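Local coordinates for LYND (Lyngbya aestuarii, PDB 4V1T), which is probably an ATP-dependent cyclodehydratase of the YcaO family, which turns residues of ribosomally made peptides into azoline heterocycles, at residues Lys505-Pro517 with His522-Ala534. Residues are numbered along the deposited sequence; the frame is centred on the assembly and turned at random.
Sequences KYLPTALCYYHYP and HRFARGDSNGNAA. With ADP (adenosine-5'-diphosphate), chain L.
With CG anti to its carbonyl carbon (chi1 -62°), the Tyr514 ring runs alongside the backbone of Gly527-Ser529; Phe524, with CG wedged between its backbone N and carbonyl carbon (chi1 59°), meets Pro508 at the ring edge. Evidence for the first placement is that Gly527 O lies near the ring plane, 3.5 Å from Tyr514 CD1, while Ser529 N also lies at the edge. Farther out, Tyr514 OH approaches Ser529 CB to 3.0 Å. The Asn532 amide comes from the opposite direction, its plane 21° from that of the Tyr514 ring, but its ND2 is badly angled for a bond to the hydroxyl; its OD1 is held instead by Lys731, which also forms a salt bridge with Asp528. Replacing Tyr514 by an alanine would probably leave a gap beside Gly527-Ser529 and take the packing from the ND2 side of Asn532, whose OD1 would still be held by Lys731.

The apolar part is small: Phe524 CE1 sits 3.7 Å from Pro508 CB, Ala510 CB touches both Phe524 and Ala525, and Ala525 CB is 4.0 Å from Leu511 CD2. Phe485 adds an edge-to-face ring to Phe524. The two backbones come nearest, by their CA atoms, at Leu511 and Gly527, where a side chain on Gly527 would run into Tyr513 O.

The polar joining there is done by water. One molecule donates to Ala510 O and Tyr513 O and accepts from Tyr516 N and, at 3.2 Å from the water oxygen, from Gly527 N; two others both donate to Leu511 O, reaching Asp528 through its N and its O respectively. Beyond the type II turn Ser529-Asn532, Ala534 N bonds ADP O3' at 3.0 Å. The chemistry thus implies a water-mediated backbone junction, flanked by apolar and aromatic packing, that fastens the turn after strand 503-508 to the segment running on to the ADP ribose.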
# COMPACT_ATOMS: atom_id res chain seq x y z
N LYS B 505 28.31 32.98 2.17
CA LYS B 505 28.65 33.59 0.89
C LYS B 505 27.35 33.94 0.17
O LYS B 505 26.27 33.78 0.74
CB LYS B 505 29.51 32.66 0.05
CG LYS B 505 30.84 32.27 0.70
CD LYS B 505 31.73 33.47 0.96
CE LYS B 505 33.15 33.05 1.31
NZ LYS B 505 34.03 33.01 0.11
N TYR B 506 27.45 34.41 -1.07
CA TYR B 506 26.28 34.81 -1.83
C TYR B 506 26.37 34.40 -3.30
O TYR B 506 27.37 34.66 -3.98
CB TYR B 506 26.09 36.33 -1.76
CG TYR B 506 25.65 36.82 -0.41
CD1 TYR B 506 24.31 36.80 -0.04
CD2 TYR B 506 26.58 37.30 0.50
CE1 TYR B 506 23.91 37.25 1.21
CE2 TYR B 506 26.19 37.75 1.75
CZ TYR B 506 24.86 37.72 2.10
OH TYR B 506 24.49 38.17 3.35
N LEU B 507 25.30 33.76 -3.77
CA LEU B 507 25.11 33.47 -5.18
C LEU B 507 23.85 34.17 -5.66
O LEU B 507 22.95 34.43 -4.86
CB LEU B 507 24.98 31.96 -5.43
CG LEU B 507 26.28 31.17 -5.50
CD1 LEU B 507 26.70 30.75 -4.11
CD2 LEU B 507 26.12 29.94 -6.37
N PRO B 508 23.77 34.46 -6.97
CA PRO B 508 22.50 34.99 -7.48
C PRO B 508 21.35 34.01 -7.21
O PRO B 508 21.53 32.80 -7.37
CB PRO B 508 22.76 35.20 -8.98
CG PRO B 508 24.02 34.47 -9.29
CD PRO B 508 24.81 34.39 -8.02
N THR B 509 20.20 34.53 -6.80
CA THR B 509 19.04 33.72 -6.50
C THR B 509 18.65 32.87 -7.71
O THR B 509 18.12 31.76 -7.56
CB THR B 509 17.85 34.60 -6.07
OG1 THR B 509 18.24 35.45 -4.98
CG2 THR B 509 16.67 33.77 -5.63
N ALA B 510 18.95 33.37 -8.90
CA ALA B 510 18.60 32.68 -10.14
C ALA B 510 19.30 31.33 -10.27
O ALA B 510 18.84 30.45 -11.00
CB ALA B 510 18.92 33.56 -11.34
N LEU B 511 20.43 31.17 -9.59
CA LEU B 511 21.18 29.91 -9.61
C LEU B 511 20.73 28.93 -8.52
O LEU B 511 20.93 27.73 -8.65
CB LEU B 511 22.68 30.18 -9.44
CG LEU B 511 23.48 30.48 -10.71
CD1 LEU B 511 24.92 30.75 -10.33
CD2 LEU B 511 23.41 29.34 -11.71
N CYS B 512 20.13 29.46 -7.46
CA CYS B 512 19.84 28.68 -6.26
C CYS B 512 18.48 27.97 -6.30
O CYS B 512 18.28 27.02 -5.55
CB CYS B 512 19.89 29.60 -5.04
SG CYS B 512 21.52 30.34 -4.76
N TYR B 513 17.57 28.42 -7.14
CA TYR B 513 16.23 27.85 -7.22
C TYR B 513 15.75 27.74 -8.65
O TYR B 513 16.20 28.48 -9.53
CB TYR B 513 15.26 28.71 -6.42
CG TYR B 513 15.69 28.92 -4.99
CD1 TYR B 513 15.44 27.96 -4.01
CD2 TYR B 513 16.37 30.08 -4.61
CE1 TYR B 513 15.84 28.14 -2.70
CE2 TYR B 513 16.76 30.28 -3.30
CZ TYR B 513 16.50 29.30 -2.36
OH TYR B 513 16.89 29.48 -1.06
N TYR B 514 14.84 26.80 -8.88
CA TYR B 514 14.23 26.62 -10.20
C TYR B 514 13.28 27.77 -10.52
O TYR B 514 12.59 28.29 -9.64
CB TYR B 514 13.44 25.30 -10.28
CG TYR B 514 14.26 24.05 -10.09
CD1 TYR B 514 15.43 23.86 -10.80
CD2 TYR B 514 13.86 23.05 -9.21
CE1 TYR B 514 16.18 22.71 -10.64
CE2 TYR B 514 14.61 21.91 -9.04
CZ TYR B 514 15.76 21.74 -9.76
OH TYR B 514 16.50 20.59 -9.60
N HIS B 515 13.23 28.12 -11.80
CA HIS B 515 12.24 29.04 -12.33
C HIS B 515 12.21 30.37 -11.58
O HIS B 515 11.14 30.88 -11.28
CB HIS B 515 10.84 28.40 -12.32
CG HIS B 515 10.77 27.12 -13.09
ND1 HIS B 515 10.80 25.88 -12.49
CD2 HIS B 515 10.70 26.89 -14.42
CE1 HIS B 515 10.73 24.94 -13.41
NE2 HIS B 515 10.67 25.53 -14.60
N TYR B 516 13.38 30.92 -11.29
CA TYR B 516 13.47 32.28 -10.77
C TYR B 516 13.28 33.22 -11.94
O TYR B 516 14.00 33.13 -12.91
CB TYR B 516 14.82 32.53 -10.11
CG TYR B 516 15.00 33.95 -9.64
CD1 TYR B 516 14.52 34.37 -8.41
CD2 TYR B 516 15.64 34.89 -10.44
CE1 TYR B 516 14.67 35.67 -7.98
CE2 TYR B 516 15.79 36.19 -10.02
CZ TYR B 516 15.31 36.58 -8.79
OH TYR B 516 15.45 37.86 -8.35
N PRO B 517 12.32 34.15 -11.85
CA PRO B 517 12.09 35.01 -13.02
C PRO B 517 13.13 36.13 -13.15
O PRO B 517 13.37 36.87 -12.19
CB PRO B 517 10.70 35.61 -12.75
CG PRO B 517 10.34 35.24 -11.33
CD PRO B 517 11.54 34.61 -10.69
N HIS B 522 18.06 40.48 -19.18
CA HIS B 522 19.10 40.10 -18.22
C HIS B 522 18.90 38.68 -17.69
O HIS B 522 18.93 38.43 -16.48
CB HIS B 522 19.13 41.12 -17.08
CG HIS B 522 20.35 41.04 -16.22
ND1 HIS B 522 21.55 40.50 -16.66
CD2 HIS B 522 20.58 41.45 -14.95
CE1 HIS B 522 22.44 40.57 -15.70
NE2 HIS B 522 21.89 41.15 -14.65
N ARG B 523 18.69 37.74 -18.61
CA ARG B 523 18.51 36.35 -18.24
C ARG B 523 19.86 35.65 -18.24
O ARG B 523 20.23 35.00 -19.22
CB ARG B 523 17.54 35.66 -19.21
CG ARG B 523 16.12 36.21 -19.15
CD ARG B 523 15.08 35.13 -19.41
NE ARG B 523 14.24 35.44 -20.56
CZ ARG B 523 13.03 36.00 -20.51
NH1 ARG B 523 12.48 36.34 -19.35
NH2 ARG B 523 12.37 36.24 -21.63
N PHE B 524 20.59 35.78 -17.14
CA PHE B 524 21.98 35.34 -17.08
C PHE B 524 22.15 33.95 -16.50
O PHE B 524 23.28 33.47 -16.35
CB PHE B 524 22.82 36.33 -16.27
CG PHE B 524 22.35 36.52 -14.86
CD1 PHE B 524 22.71 35.62 -13.87
CD2 PHE B 524 21.53 37.59 -14.53
CE1 PHE B 524 22.27 35.79 -12.57
CE2 PHE B 524 21.08 37.76 -13.23
CZ PHE B 524 21.45 36.87 -12.25
N ALA B 525 21.05 33.28 -16.17
CA ALA B 525 21.12 31.93 -15.62
C ALA B 525 19.76 31.26 -15.59
O ALA B 525 18.74 31.92 -15.52
CB ALA B 525 21.69 31.98 -14.20
N ARG B 526 19.79 29.93 -15.66
CA ARG B 526 18.64 29.07 -15.36
C ARG B 526 19.06 28.09 -14.28
O ARG B 526 20.05 27.36 -14.45
CB ARG B 526 18.17 28.31 -16.59
CG ARG B 526 17.33 29.11 -17.55
CD ARG B 526 17.07 28.34 -18.83
NE ARG B 526 16.41 29.18 -19.83
CZ ARG B 526 16.12 28.79 -21.07
NH1 ARG B 526 16.43 27.56 -21.48
NH2 ARG B 526 15.52 29.63 -21.90
N GLY B 527 18.34 28.06 -13.17
CA GLY B 527 18.64 27.14 -12.08
C GLY B 527 18.61 25.70 -12.55
O GLY B 527 17.63 25.25 -13.13
N ASP B 528 19.70 24.98 -12.31
CA ASP B 528 19.80 23.58 -12.73
C ASP B 528 19.68 22.65 -11.52
O ASP B 528 19.62 23.11 -10.37
CB ASP B 528 21.11 23.32 -13.50
CG ASP B 528 22.35 23.63 -12.69
OD1 ASP B 528 22.37 23.42 -11.46
OD2 ASP B 528 23.34 24.08 -13.30
N SER B 529 19.65 21.36 -11.78
CA SER B 529 19.40 20.35 -10.75
C SER B 529 20.69 19.76 -10.19
O SER B 529 20.65 18.92 -9.30
CB SER B 529 18.51 19.23 -11.31
OG SER B 529 19.15 18.53 -12.36
N ASN B 530 21.84 20.19 -10.71
CA ASN B 530 23.11 19.60 -10.30
C ASN B 530 23.51 19.97 -8.87
O ASN B 530 23.65 21.14 -8.52
CB ASN B 530 24.23 20.01 -11.27
CG ASN B 530 25.49 19.21 -11.05
OD1 ASN B 530 25.46 18.18 -10.37
ND2 ASN B 530 26.60 19.67 -11.62
N GLY B 531 23.70 18.95 -8.04
CA GLY B 531 24.03 19.14 -6.64
C GLY B 531 22.79 19.14 -5.76
O GLY B 531 22.90 19.14 -4.53
N ASN B 532 21.62 19.17 -6.37
CA ASN B 532 20.38 19.11 -5.63
C ASN B 532 20.15 17.70 -5.11
O ASN B 532 20.32 16.73 -5.85
CB ASN B 532 19.19 19.52 -6.50
CG ASN B 532 19.25 20.96 -6.94
OD1 ASN B 532 20.30 21.44 -7.39
ND2 ASN B 532 18.13 21.66 -6.82
N ALA B 533 19.78 17.60 -3.84
CA ALA B 533 19.51 16.30 -3.25
C ALA B 533 18.59 16.41 -2.04
O ALA B 533 18.50 17.47 -1.40
CB ALA B 533 20.81 15.61 -2.87
N ALA B 534 17.92 15.30 -1.74
CA ALA B 534 17.07 15.20 -0.57
C ALA B 534 17.62 14.15 0.38
O ALA B 534 18.43 13.32 -0.02
CB ALA B 534 15.65 14.87 -0.96
PB ADP L . 19.74 10.49 -8.65
O1B ADP L . 20.28 11.85 -8.29
O2B ADP L . 20.66 9.68 -9.52
O3B ADP L . 18.32 10.55 -9.13
PA ADP L . 18.68 8.65 -6.67
O1A ADP L . 19.41 7.61 -5.87
O2A ADP L . 17.73 8.21 -7.77
O3A ADP L . 19.75 9.73 -7.22
O5' ADP L . 17.85 9.55 -5.63
C5' ADP L . 16.87 10.47 -6.08
C4' ADP L . 16.63 11.47 -4.96
O4' ADP L . 15.98 10.84 -3.86
C3' ADP L . 17.94 12.02 -4.41
O3' ADP L . 17.73 13.39 -4.08
C2' ADP L . 18.21 11.24 -3.14
O2' ADP L . 18.85 12.03 -2.14
C1' ADP L . 16.81 10.85 -2.70
N9 ADP L . 16.82 9.53 -2.04
C8 ADP L . 17.12 8.34 -2.60
N7 ADP L . 17.01 7.34 -1.70
C5 ADP L . 16.62 7.88 -0.54
C6 ADP L . 16.32 7.39 0.82
N6 ADP L . 16.42 6.06 1.07
N1 ADP L . 15.95 8.28 1.76
C2 ADP L . 15.85 9.60 1.49
N3 ADP L . 16.11 10.12 0.27
C4 ADP L . 16.50 9.33 -0.76
O HOH W 1 16.21 29.84 -11.68
O HOH W 2 21.86 26.38 -10.77
O HOH W 3 18.90 25.58 -9.05
O HOH W 4 15.30 26.73 -13.75